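Local atomic coordinates of phosphorylated carbohydrates phosphatase TM_1254 (Thermotoga maritima msb8, PDB entry 3KBB), a protein that shows high phosphatase activity toward erythrose 4-phosphate, fructose 6-phosphate, 2-deoxyglucose 6-phosphate and mannose 6-phosphate, using a divalent metal such as cobalt or magnesium. Residues 8-13 against 117-123; 19-25 against 74-79; 91-96 against 208-213. All blocks are in the same frame, centred on the assembly; numbering follows the deposited sequence. Where two conformers were deposited one is given.

Contact 1 of 3, residues 8-13 against 117-123; sequences MDGVLM and RLRRLDL. With SO4 (sulfate ion), chain D.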
loop_
_atom_site.group_PDB
_atom_site.type_symbol
_atom_site.label_atom_id
_atom_site.label_comp_id
_atom_site.label_asym_id
_atom_site.label_seq_id
_atom_site.Cartn_x
_atom_site.Cartn_y
_atom_site.Cartn_z
HETATM N N MSE A 8 3.411 1.256 1.827
HETATM C CA MSE A 8 2.355 2.116 2.388
HETATM C C MSE A 8 1.036 1.367 2.483
HETATM O O MSE A 8 0.597 0.999 3.588
HETATM C CB MSE A 8 2.232 3.421 1.573
HETATM C CG MSE A 8 1.240 4.306 2.196
HETATM SE SE MSE A 8 0.988 5.970 1.193
HETATM C CE MSE A 8 0.163 5.282 -0.405
ATOM N N ASP A 9 0.416 1.111 1.341
ATOM C CA ASP A 9 -0.908 0.546 1.365
ATOM C C ASP A 9 -0.842 -0.923 1.710
ATOM O O ASP A 9 -0.136 -1.701 1.067
ATOM C CB ASP A 9 -1.572 0.699 0.026
ATOM C CG ASP A 9 -2.993 0.223 0.062
ATOM O OD1 ASP A 9 -3.821 0.958 0.598
ATOM O OD2 ASP A 9 -3.270 -0.897 -0.421
ATOM N N GLY A 10 -1.609 -1.282 2.710
ATOM C CA GLY A 10 -1.628 -2.650 3.199
ATOM C C GLY A 10 -0.666 -2.883 4.349
ATOM O O GLY A 10 -0.598 -3.994 4.882
ATOM N N VAL A 11 0.089 -1.858 4.737
ATOM C CA VAL A 11 0.954 -1.957 5.892
ATOM C C VAL A 11 0.631 -0.809 6.817
ATOM O O VAL A 11 0.201 -1.019 7.924
ATOM C CB VAL A 11 2.468 -1.942 5.517
ATOM C CG1 VAL A 11 3.319 -2.055 6.728
ATOM C CG2 VAL A 11 2.813 -3.031 4.481
ATOM N N LEU A 12 0.791 0.434 6.345
ATOM C CA LEU A 12 0.483 1.561 7.233
ATOM C C LEU A 12 -1.031 1.818 7.401
ATOM O O LEU A 12 -1.494 2.241 8.473
ATOM C CB LEU A 12 1.186 2.817 6.712
ATOM C CG LEU A 12 2.705 2.773 6.548
ATOM C CD1 LEU A 12 3.141 4.214 6.138
ATOM C CD2 LEU A 12 3.392 2.364 7.805
HETATM N N MSE A 13 -1.772 1.553 6.324
HETATM C CA MSE A 13 -3.216 1.626 6.331
HETATM C C MSE A 13 -3.695 0.849 5.109
HETATM O O MSE A 13 -2.902 0.527 4.221
HETATM C CB MSE A 13 -3.702 3.080 6.338
HETATM C CG MSE A 13 -3.515 3.857 5.058
HETATM SE SE MSE A 13 -1.678 4.181 4.424
HETATM C CE MSE A 13 -2.239 3.577 2.686
ATOM N N ARG A 117 -2.829 11.109 1.523
ATOM C CA ARG A 117 -3.245 10.059 2.482
ATOM C C ARG A 117 -2.418 10.103 3.748
ATOM O O ARG A 117 -2.951 10.115 4.856
ATOM C CB ARG A 117 -3.105 8.664 1.869
ATOM C CG ARG A 117 -4.192 8.276 0.893
ATOM C CD ARG A 117 -4.024 6.818 0.484
ATOM N NE ARG A 117 -4.431 6.626 -0.903
ATOM C CZ ARG A 117 -4.050 5.626 -1.677
ATOM N NH1 ARG A 117 -3.217 4.685 -1.227
ATOM N NH2 ARG A 117 -4.494 5.588 -2.925
ATOM N N LEU A 118 -1.102 10.134 3.589
ATOM C CA LEU A 118 -0.217 10.126 4.741
ATOM C C LEU A 118 -0.436 11.368 5.591
ATOM O O LEU A 118 -0.355 11.312 6.819
ATOM C CB LEU A 118 1.239 10.091 4.286
ATOM C CG LEU A 118 1.734 8.781 3.676
ATOM C CD1 LEU A 118 3.102 9.043 3.081
ATOM C CD2 LEU A 118 1.782 7.693 4.761
ATOM N N ARG A 119 -0.646 12.510 4.936
ATOM C CA ARG A 119 -0.864 13.766 5.677
ATOM C C ARG A 119 -2.146 13.721 6.504
ATOM O O ARG A 119 -2.144 14.124 7.676
ATOM C CB ARG A 119 -0.849 14.982 4.747
ATOM C CG ARG A 119 -0.660 16.326 5.504
ATOM C CD ARG A 119 -0.454 17.506 4.522
ATOM N NE ARG A 119 0.062 18.725 5.168
ATOM C CZ ARG A 119 1.350 18.944 5.460
ATOM N NH1 ARG A 119 2.265 18.021 5.184
ATOM N NH2 ARG A 119 1.723 20.076 6.043
ATOM N N ARG A 120 -3.226 13.218 5.913
ATOM C CA ARG A 120 -4.508 13.083 6.600
ATOM C C ARG A 120 -4.338 12.212 7.834
ATOM O O ARG A 120 -4.990 12.449 8.848
ATOM C CB ARG A 120 -5.529 12.438 5.665
ATOM C CG ARG A 120 -6.992 12.775 5.917
ATOM C CD ARG A 120 -7.884 12.225 4.770
ATOM N NE ARG A 120 -7.925 13.014 3.524
ATOM C CZ ARG A 120 -7.719 12.510 2.301
ATOM N NH1 ARG A 120 -7.427 11.219 2.136
ATOM N NH2 ARG A 120 -7.798 13.293 1.227
ATOM N N LEU A 121 -3.451 11.213 7.758
ATOM C CA LEU A 121 -3.276 10.270 8.870
ATOM C C LEU A 121 -2.145 10.686 9.797
ATOM O O LEU A 121 -1.874 10.003 10.768
ATOM C CB LEU A 121 -3.064 8.837 8.355
ATOM C CG LEU A 121 -4.233 8.212 7.582
ATOM C CD1 LEU A 121 -3.836 6.819 7.128
ATOM C CD2 LEU A 121 -5.500 8.170 8.422
ATOM N N ASP A 122 -1.508 11.814 9.496
ATOM C CA ASP A 122 -0.358 12.301 10.264
ATOM C C ASP A 122 0.756 11.245 10.432
ATOM O O ASP A 122 1.285 11.056 11.525
ATOM C CB ASP A 122 -0.805 12.850 11.639
ATOM C CG ASP A 122 0.287 13.608 12.339
ATOM O OD1 ASP A 122 1.106 14.257 11.655
ATOM O OD2 ASP A 122 0.373 13.532 13.588
ATOM N N LEU A 123 1.079 10.542 9.343
ATOM C CA LEU A 123 2.152 9.518 9.343
ATOM C C LEU A 123 3.336 9.998 8.528
ATOM O O LEU A 123 4.407 9.412 8.568
ATOM C CB LEU A 123 1.636 8.179 8.782
ATOM C CG LEU A 123 0.517 7.421 9.505
ATOM C CD1 LEU A 123 0.073 6.162 8.692
ATOM C CD2 LEU A 123 0.954 7.033 10.884
HETATM S S SO4 D . 1.638 0.464 -2.526
HETATM O O1 SO4 D . 1.798 1.143 -1.231
HETATM O O2 SO4 D . 0.724 -0.667 -2.392
HETATM O O3 SO4 D . 0.959 1.361 -3.489
HETATM O O4 SO4 D . 2.920 -0.067 -3.104
#
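This is a buried, largely apolar loop-to-helix contact beside the probable catalytic site, where the loop leaving strand 3-7 lies against the C-terminal end of helix 111-120 and the turn that follows it. Even the closest CA pair, Leu-12 CA and Leu-123 CA, is 8.4 Å apart, so side chains do the joining, with 347 Å² buried in total. Selenomethionine Met-8 brings SE to 3.8 Å from Leu-118 CG. Leu-12 has two leucine neighbours: its CD1 is 4.0 Å from Leu-118 CD2 and its CB 4.0 Å from Leu-123 CD1. Met-13, also selenomethionine, sets CG 3.6 Å from Leu-121 CD1. The loop carries the second aspartate, Asp-9, of the HAD superfamily's DxD signature, whose first, Asp-7, is by similarity the nucleophile. Val-11 N and Leu-12 N both bond to Met-8 O, at 3.1 and 2.8 Å, giving the single helical turn, or squiggle, that follows the first strand in this fold. Gly-10 sits there with phi 93°, where a CB would be jammed against the preceding carbonyl oxygen. A sulfate, probably from the crystallisation liquor, accepts a bond from Asp-9 N to O1 (2.9 Å, 164°); Thr-107, Ser-108, Thr-109 and Lys-140 also hold it, consistent with the phosphate site. Arg-117 NH1 approaches Met-8 CE (3.5 Å), but Asp-9 OD1 is 4.2 Å from NH1 and well out of the guanidinium plane, too far for a salt bridge. Asp-9 bonds instead to Thr-15, and Arg-117 pairs with Glu-113. Past the helix, Asp-122, at positive phi, closes a Schellman motif in which Leu-123 N reaches Leu-118 O at 3.0 Å.

Contact 2 of 3, residues 19-25 against 74-79; sequences YFEAYRR and EKKRVF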
loop_
_atom_site.group_PDB
_atom_site.type_symbol
_atom_site.label_atom_id
_atom_site.label_comp_id
_atom_site.label_asym_id
_atom_site.label_seq_id
_atom_site.Cartn_x
_atom_site.Cartn_y
_atom_site.Cartn_z
ATOM N N TYR A 19 -12.789 0.046 -1.077
ATOM C CA TYR A 19 -13.160 0.179 -2.480
ATOM C C TYR A 19 -14.636 -0.118 -2.715
ATOM O O TYR A 19 -15.259 0.526 -3.555
ATOM C CB TYR A 19 -12.279 -0.698 -3.354
ATOM C CG TYR A 19 -11.064 0.058 -3.814
ATOM C CD1 TYR A 19 -10.117 0.514 -2.889
ATOM C CD2 TYR A 19 -10.867 0.336 -5.159
ATOM C CE1 TYR A 19 -8.999 1.230 -3.297
ATOM C CE2 TYR A 19 -9.757 1.072 -5.583
ATOM C CZ TYR A 19 -8.821 1.494 -4.636
ATOM O OH TYR A 19 -7.727 2.203 -5.061
ATOM N N PHE A 20 -15.181 -1.095 -1.990
ATOM C CA PHE A 20 -16.592 -1.426 -2.160
ATOM C C PHE A 20 -17.458 -0.201 -1.899
ATOM O O PHE A 20 -18.251 0.190 -2.760
ATOM C CB PHE A 20 -17.044 -2.631 -1.322
ATOM C CG PHE A 20 -18.519 -2.892 -1.435
ATOM C CD1 PHE A 20 -19.040 -3.490 -2.588
ATOM C CD2 PHE A 20 -19.394 -2.476 -0.436
ATOM C CE1 PHE A 20 -20.424 -3.700 -2.724
ATOM C CE2 PHE A 20 -20.765 -2.679 -0.560
ATOM C CZ PHE A 20 -21.277 -3.279 -1.707
ATOM N N GLU A 21 -17.290 0.429 -0.733
ATOM C CA GLU A 21 -18.061 1.624 -0.415
ATOM C C GLU A 21 -17.899 2.767 -1.434
ATOM O O GLU A 21 -18.887 3.421 -1.821
ATOM C CB GLU A 21 -17.795 2.092 1.029
ATOM C CG GLU A 21 -18.589 3.309 1.434
ATOM C CD GLU A 21 -20.099 3.129 1.265
ATOM O OE1 GLU A 21 -20.583 1.964 1.264
ATOM O OE2 GLU A 21 -20.798 4.165 1.177
ATOM N N ALA A 22 -16.665 2.993 -1.896
ATOM C CA ALA A 22 -16.410 4.025 -2.911
ATOM C C ALA A 22 -17.194 3.727 -4.206
ATOM O O ALA A 22 -17.879 4.617 -4.745
ATOM C CB ALA A 22 -14.905 4.107 -3.222
ATOM N N TYR A 23 -17.110 2.488 -4.672
ATOM C CA TYR A 23 -17.782 2.108 -5.926
ATOM C C TYR A 23 -19.306 2.019 -5.739
ATOM O O TYR A 23 -20.074 2.353 -6.649
ATOM C CB TYR A 23 -17.237 0.809 -6.489
ATOM C CG TYR A 23 -15.810 0.870 -7.013
ATOM C CD1 TYR A 23 -15.093 2.073 -7.048
ATOM C CD2 TYR A 23 -15.214 -0.269 -7.529
ATOM C CE1 TYR A 23 -13.761 2.116 -7.540
ATOM C CE2 TYR A 23 -13.923 -0.234 -8.034
ATOM C CZ TYR A 23 -13.208 0.954 -8.039
ATOM O OH TYR A 23 -11.929 0.915 -8.536
ATOM N N ARG A 24 -19.724 1.606 -4.547
ATOM C CA ARG A 24 -21.158 1.598 -4.185
ATOM C C ARG A 24 -21.741 3.013 -4.231
ATOM O O ARG A 24 -22.844 3.218 -4.776
ATOM C CB ARG A 24 -21.364 0.930 -2.814
ATOM C CG ARG A 24 -22.846 0.552 -2.506
ATOM C CD ARG A 24 -23.115 0.425 -0.997
ATOM N NE ARG A 24 -22.917 1.698 -0.327
ATOM C CZ ARG A 24 -23.800 2.691 -0.307
ATOM N NH1 ARG A 24 -25.010 2.535 -0.879
ATOM N NH2 ARG A 24 -23.499 3.816 0.324
ATOM N N ARG A 25 -21.024 3.990 -3.681
ATOM C CA ARG A 25 -21.431 5.391 -3.766
ATOM C C ARG A 25 -21.494 5.946 -5.191
ATOM O O ARG A 25 -22.394 6.740 -5.519
ATOM C CB ARG A 25 -20.503 6.273 -2.939
ATOM C CG ARG A 25 -20.724 6.125 -1.449
ATOM C CD ARG A 25 -19.854 7.124 -0.667
ATOM N NE ARG A 25 -19.799 6.835 0.769
ATOM C CZ ARG A 25 -19.411 7.723 1.680
ATOM N NH1 ARG A 25 -19.041 8.953 1.303
ATOM N NH2 ARG A 25 -19.379 7.387 2.967
ATOM N N GLU A 74 -15.714 10.136 -5.140
ATOM C CA GLU A 74 -16.219 9.214 -4.124
ATOM C C GLU A 74 -15.105 8.527 -3.318
ATOM O O GLU A 74 -15.244 8.329 -2.104
ATOM C CB GLU A 74 -17.178 8.180 -4.738
ATOM C CG GLU A 74 -18.405 8.777 -5.447
ATOM C CD GLU A 74 -19.379 9.568 -4.549
ATOM O OE1 GLU A 74 -19.122 9.792 -3.330
ATOM O OE2 GLU A 74 -20.437 9.977 -5.104
ATOM N N LYS A 75 -14.002 8.172 -3.976
ATOM C CA LYS A 75 -12.843 7.617 -3.263
ATOM C C LYS A 75 -12.272 8.612 -2.242
ATOM O O LYS A 75 -11.936 8.234 -1.122
ATOM C CB LYS A 75 -11.758 7.157 -4.241
ATOM C CG LYS A 75 -12.113 5.884 -4.975
ATOM C CD LYS A 75 -11.077 5.504 -6.043
ATOM C CE LYS A 75 -9.838 4.823 -5.428
ATOM N NZ LYS A 75 -8.952 4.293 -6.499
ATOM N N LYS A 76 -12.187 9.886 -2.624
ATOM C CA LYS A 76 -11.682 10.921 -1.726
ATOM C C LYS A 76 -12.523 11.013 -0.471
ATOM O O LYS A 76 -11.990 11.066 0.634
ATOM C CB LYS A 76 -11.643 12.291 -2.435
ATOM C CG LYS A 76 -10.425 12.501 -3.339
ATOM C CD LYS A 76 -9.123 12.568 -2.525
ATOM C CE LYS A 76 -8.053 13.421 -3.209
ATOM N NZ LYS A 76 -7.640 12.883 -4.537
ATOM N N ARG A 77 -13.839 11.033 -0.656
ATOM C CA ARG A 77 -14.792 11.152 0.432
ATOM C C ARG A 77 -14.724 9.953 1.353
ATOM O O ARG A 77 -14.647 10.115 2.574
ATOM C CB ARG A 77 -16.205 11.275 -0.121
ATOM C CG ARG A 77 -16.469 12.572 -0.859
ATOM C CD ARG A 77 -17.953 12.723 -1.161
ATOM N NE ARG A 77 -18.212 13.522 -2.359
ATOM C CZ ARG A 77 -18.253 14.852 -2.399
ATOM N NH1 ARG A 77 -18.041 15.576 -1.301
ATOM N NH2 ARG A 77 -18.504 15.466 -3.550
ATOM N N VAL A 78 -14.772 8.759 0.763
ATOM C CA VAL A 78 -14.724 7.529 1.527
ATOM C C VAL A 78 -13.401 7.448 2.300
ATOM O O VAL A 78 -13.411 7.147 3.501
ATOM C CB VAL A 78 -14.958 6.269 0.639
ATOM C CG1 VAL A 78 -14.794 4.978 1.438
ATOM C CG2 VAL A 78 -16.366 6.308 0.011
ATOM N N PHE A 79 -12.278 7.726 1.621
ATOM C CA PHE A 79 -10.950 7.570 2.259
ATOM C C PHE A 79 -10.837 8.598 3.365
ATOM O O PHE A 79 -10.455 8.287 4.507
ATOM C CB PHE A 79 -9.805 7.740 1.255
ATOM C CG PHE A 79 -9.638 6.582 0.293
ATOM C CD1 PHE A 79 -10.526 5.502 0.277
ATOM C CD2 PHE A 79 -8.592 6.584 -0.610
ATOM C CE1 PHE A 79 -10.373 4.452 -0.624
ATOM C CE2 PHE A 79 -8.444 5.543 -1.530
ATOM C CZ PHE A 79 -9.320 4.471 -1.526
HETATM O O HOH W 1 -20.460 10.829 -0.995
#
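Two helices of the all-helical cap inserted after the squiggle of this HAD-type phosphatase, 19-29 and 64-82, cross here at 134° between their N-to-C directions, with the axes of the two short segments 8.6 Å apart at closest approach. The small side chain of Ala-22 permits the approach: its CA is 5.1 Å from that of Lys-75. Apolar packing fills the centre. Ala-22 CB lies 3.7 Å from Lys-75 CG, and Val-78 CG2 comes 3.7 Å from Ala-22 CA and 4.0 Å from Glu-21 CG. Toward the N-terminal end of segment 19-25, Tyr-19 CE1 meets Phe-79 CZ at 3.7 Å; the ring planes make 50° and the centroids are 6.0 Å apart, an oblique pairing. One direct hydrogen bond joins the segments, from Lys-75 NZ to Tyr-19 OH at 2.8 Å, and Glu-47, from helix 47-57, forms a salt bridge with the same lysine. Charged groups also gather near Val-78. Glu-21 forms a salt-bridge network within its helix, OE1 with Arg-24 NE (2.8 Å) and OE2 with Arg-25 NE (2.9 Å), while Arg-25 also pairs with Glu-81 further along helix 64-82. Thus held, the Arg-25 guanidinium presents one face to Val-78 CG2, 3.6 Å from NE. A water then bridges the helices, donating to Glu-74 OE1 at 2.9 Å and accepting a weak bond from Arg-25 NH1 at 3.3 Å.

Contact 3 of 3, residues 91-96 against 208-213; sequences EALEFV and ILNVLK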
loop_
_atom_site.group_PDB
_atom_site.type_symbol
_atom_site.label_atom_id
_atom_site.label_comp_id
_atom_site.label_asym_id
_atom_site.label_seq_id
_atom_site.Cartn_x
_atom_site.Cartn_y
_atom_site.Cartn_z
ATOM N N GLU A 91 3.209 3.078 16.614
ATOM C CA GLU A 91 4.136 2.724 17.702
ATOM C C GLU A 91 5.422 2.139 17.105
ATOM O O GLU A 91 6.528 2.306 17.636
ATOM C CB GLU A 91 3.467 1.696 18.650
ATOM C CG GLU A 91 3.689 1.988 20.144
ATOM C CD GLU A 91 3.069 0.947 21.112
ATOM O OE1 GLU A 91 1.936 0.467 20.853
ATOM O OE2 GLU A 91 3.724 0.643 22.154
ATOM N N ALA A 92 5.260 1.411 16.005
ATOM C CA ALA A 92 6.373 0.820 15.303
ATOM C C ALA A 92 7.226 1.897 14.662
ATOM O O ALA A 92 8.448 1.843 14.767
ATOM C CB ALA A 92 5.869 -0.143 14.247
ATOM N N LEU A 93 6.592 2.880 14.014
ATOM C CA LEU A 93 7.354 3.998 13.419
ATOM C C LEU A 93 8.072 4.804 14.509
ATOM O O LEU A 93 9.261 5.152 14.374
ATOM C CB LEU A 93 6.439 4.914 12.604
ATOM C CG LEU A 93 5.695 4.263 11.424
ATOM C CD1 LEU A 93 4.818 5.315 10.766
ATOM C CD2 LEU A 93 6.705 3.749 10.458
ATOM N N GLU A 94 7.338 5.080 15.585
ATOM C CA GLU A 94 7.945 5.762 16.747
ATOM C C GLU A 94 9.151 4.985 17.289
ATOM O O GLU A 94 10.185 5.572 17.615
ATOM C CB GLU A 94 6.880 5.984 17.818
ATOM C CG GLU A 94 5.901 7.078 17.488
ATOM C CD GLU A 94 4.765 7.147 18.484
ATOM O OE1 GLU A 94 4.604 6.182 19.282
ATOM O OE2 GLU A 94 4.011 8.150 18.455
ATOM N N PHE A 95 9.041 3.659 17.365
ATOM C CA PHE A 95 10.143 2.856 17.859
ATOM C C PHE A 95 11.406 2.956 16.992
ATOM O O PHE A 95 12.521 3.126 17.521
ATOM C CB PHE A 95 9.713 1.374 18.060
ATOM C CG PHE A 95 10.806 0.504 18.622
ATOM C CD1 PHE A 95 11.172 0.607 19.974
ATOM C CD2 PHE A 95 11.481 -0.402 17.809
ATOM C CE1 PHE A 95 12.203 -0.208 20.482
ATOM C CE2 PHE A 95 12.493 -1.215 18.292
ATOM C CZ PHE A 95 12.862 -1.104 19.661
ATOM N N VAL A 96 11.261 2.830 15.666
ATOM C CA VAL A 96 12.438 2.971 14.794
ATOM C C VAL A 96 13.116 4.330 15.029
ATOM O O VAL A 96 14.354 4.398 15.111
ATOM C CB VAL A 96 12.085 2.850 13.275
ATOM C CG1 VAL A 96 13.340 2.984 12.445
ATOM C CG2 VAL A 96 11.397 1.468 13.029
ATOM N N ILE A 208 4.234 -5.861 14.144
ATOM C CA ILE A 208 5.465 -5.286 13.569
ATOM C C ILE A 208 6.359 -4.723 14.688
ATOM O O ILE A 208 7.575 -4.902 14.675
ATOM C CB ILE A 208 5.113 -4.211 12.537
ATOM C CG1 ILE A 208 4.491 -4.879 11.278
ATOM C CG2 ILE A 208 6.361 -3.369 12.178
ATOM C CD1 ILE A 208 3.950 -3.882 10.227
ATOM N N LEU A 209 5.740 -4.070 15.661
ATOM C CA LEU A 209 6.511 -3.506 16.775
ATOM C C LEU A 209 7.399 -4.544 17.468
ATOM O O LEU A 209 8.580 -4.330 17.638
ATOM C CB LEU A 209 5.573 -2.809 17.762
ATOM C CG LEU A 209 6.265 -2.289 19.040
ATOM C CD1 LEU A 209 7.362 -1.264 18.788
ATOM C CD2 LEU A 209 5.208 -1.703 19.900
ATOM N N ASN A 210 6.836 -5.693 17.848
ATOM C CA ASN A 210 7.648 -6.734 18.462
ATOM C C ASN A 210 8.728 -7.320 17.546
ATOM O O ASN A 210 9.841 -7.642 18.002
ATOM C CB ASN A 210 6.765 -7.830 19.094
ATOM C CG ASN A 210 5.992 -7.331 20.311
ATOM O OD1 ASN A 210 6.370 -6.348 20.958
ATOM N ND2 ASN A 210 4.901 -8.018 20.630
ATOM N N VAL A 211 8.446 -7.420 16.245
ATOM C CA VAL A 211 9.528 -7.751 15.319
ATOM C C VAL A 211 10.686 -6.745 15.434
ATOM O O VAL A 211 11.849 -7.133 15.504
ATOM C CB VAL A 211 9.042 -7.845 13.858
ATOM C CG1 VAL A 211 10.247 -7.989 12.921
ATOM C CG2 VAL A 211 8.104 -9.038 13.717
ATOM N N LEU A 212 10.371 -5.455 15.433
ATOM C CA LEU A 212 11.440 -4.449 15.483
ATOM C C LEU A 212 12.223 -4.547 16.792
ATOM O O LEU A 212 13.438 -4.414 16.778
ATOM C CB LEU A 212 10.898 -3.034 15.277
ATOM C CG LEU A 212 10.280 -2.915 13.871
ATOM C CD1 LEU A 212 9.536 -1.588 13.776
ATOM C CD2 LEU A 212 11.336 -3.070 12.815
ATOM N N LYS A 213 11.515 -4.789 17.904
ATOM C CA LYS A 213 12.185 -4.916 19.219
ATOM C C LYS A 213 13.161 -6.118 19.193
ATOM O O LYS A 213 14.248 -6.092 19.786
ATOM C CB LYS A 213 11.135 -5.032 20.332
ATOM C CG LYS A 213 10.369 -3.766 20.599
ATOM C CD LYS A 213 9.417 -3.960 21.770
ATOM C CE LYS A 213 8.888 -2.623 22.253
ATOM N NZ LYS A 213 7.914 -2.835 23.355
HETATM O O HOH W 2 5.991 -0.680 23.537
#
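With only a methyl group at Ala-92, the neighbouring helix can come close: the CA atoms of Ala-92 and Leu-209 are 4.6 Å apart, with their CB atoms at 4.4 Å. Three apolar projections are fitted around this meeting point. Ile-208 CG2 reaches to 3.9 Å from Ala-92 CB. Leu-212 drives CD1 into the gap between two residues one turn apart, 4.0 Å from Ala-92 CB and 3.7 Å from Val-96 CG2. Leu-209 likewise spans a turn, with CD2 3.6 Å from Glu-91 OE2 and CD1 3.6 Å from Phe-95 CB. The helices, 89-98 and 208-215, run almost parallel (20° between segments, axes 9.0 Å apart) and cover the same face of the parallel sheet of the HAD Rossmann-like domain; Val-96 and Leu-212 both rest on Val-4 of strand 3-7, and Leu-212 also touches Phe-163 of strand 160-164. In the other direction the largest bump is Phe-95, with 79 Å² covered. Its ring enters a hollow formed by Leu-209, Leu-212 and Lys-213: CD2 is 3.7 Å from Leu-212 CB, while Lys-213 CG stands over one face, 4.0 Å from the ring centroid and 21° off the normal, a CH-pi contact. At the exposed edge of the pair, a water spans the groove, donating to Glu-91 OE2 at 3.0 Å and accepting from Lys-213 NZ at 2.9 Å.

How the contacts relate
Contact 1 is the most buried and lies about 8 Å from the chain centre; contacts 2 and 3, centred about 17 and 18 Å from it, are partly exposed. Contacts 1 and 3 share the sheet domain, both bearing on strand 3-7, and they touch where Val-11 CG1 meets Ile-208 CD1 at 4.0 Å. Contact 2 belongs to the cap, yet reaches contact 1 through Arg-117 NE and Phe-79 CD2, 4.2 Å apart. Contacts 2 and 3 stay separate, about 17 Å between nearest atoms. Chemistry follows place: leucine, selenomethionine and the long side chain of Arg-117 make up most of contact 1, whereas the helix pairs add water bridges at their margins, and contact 2 alone has a direct hydrogen bond between segments.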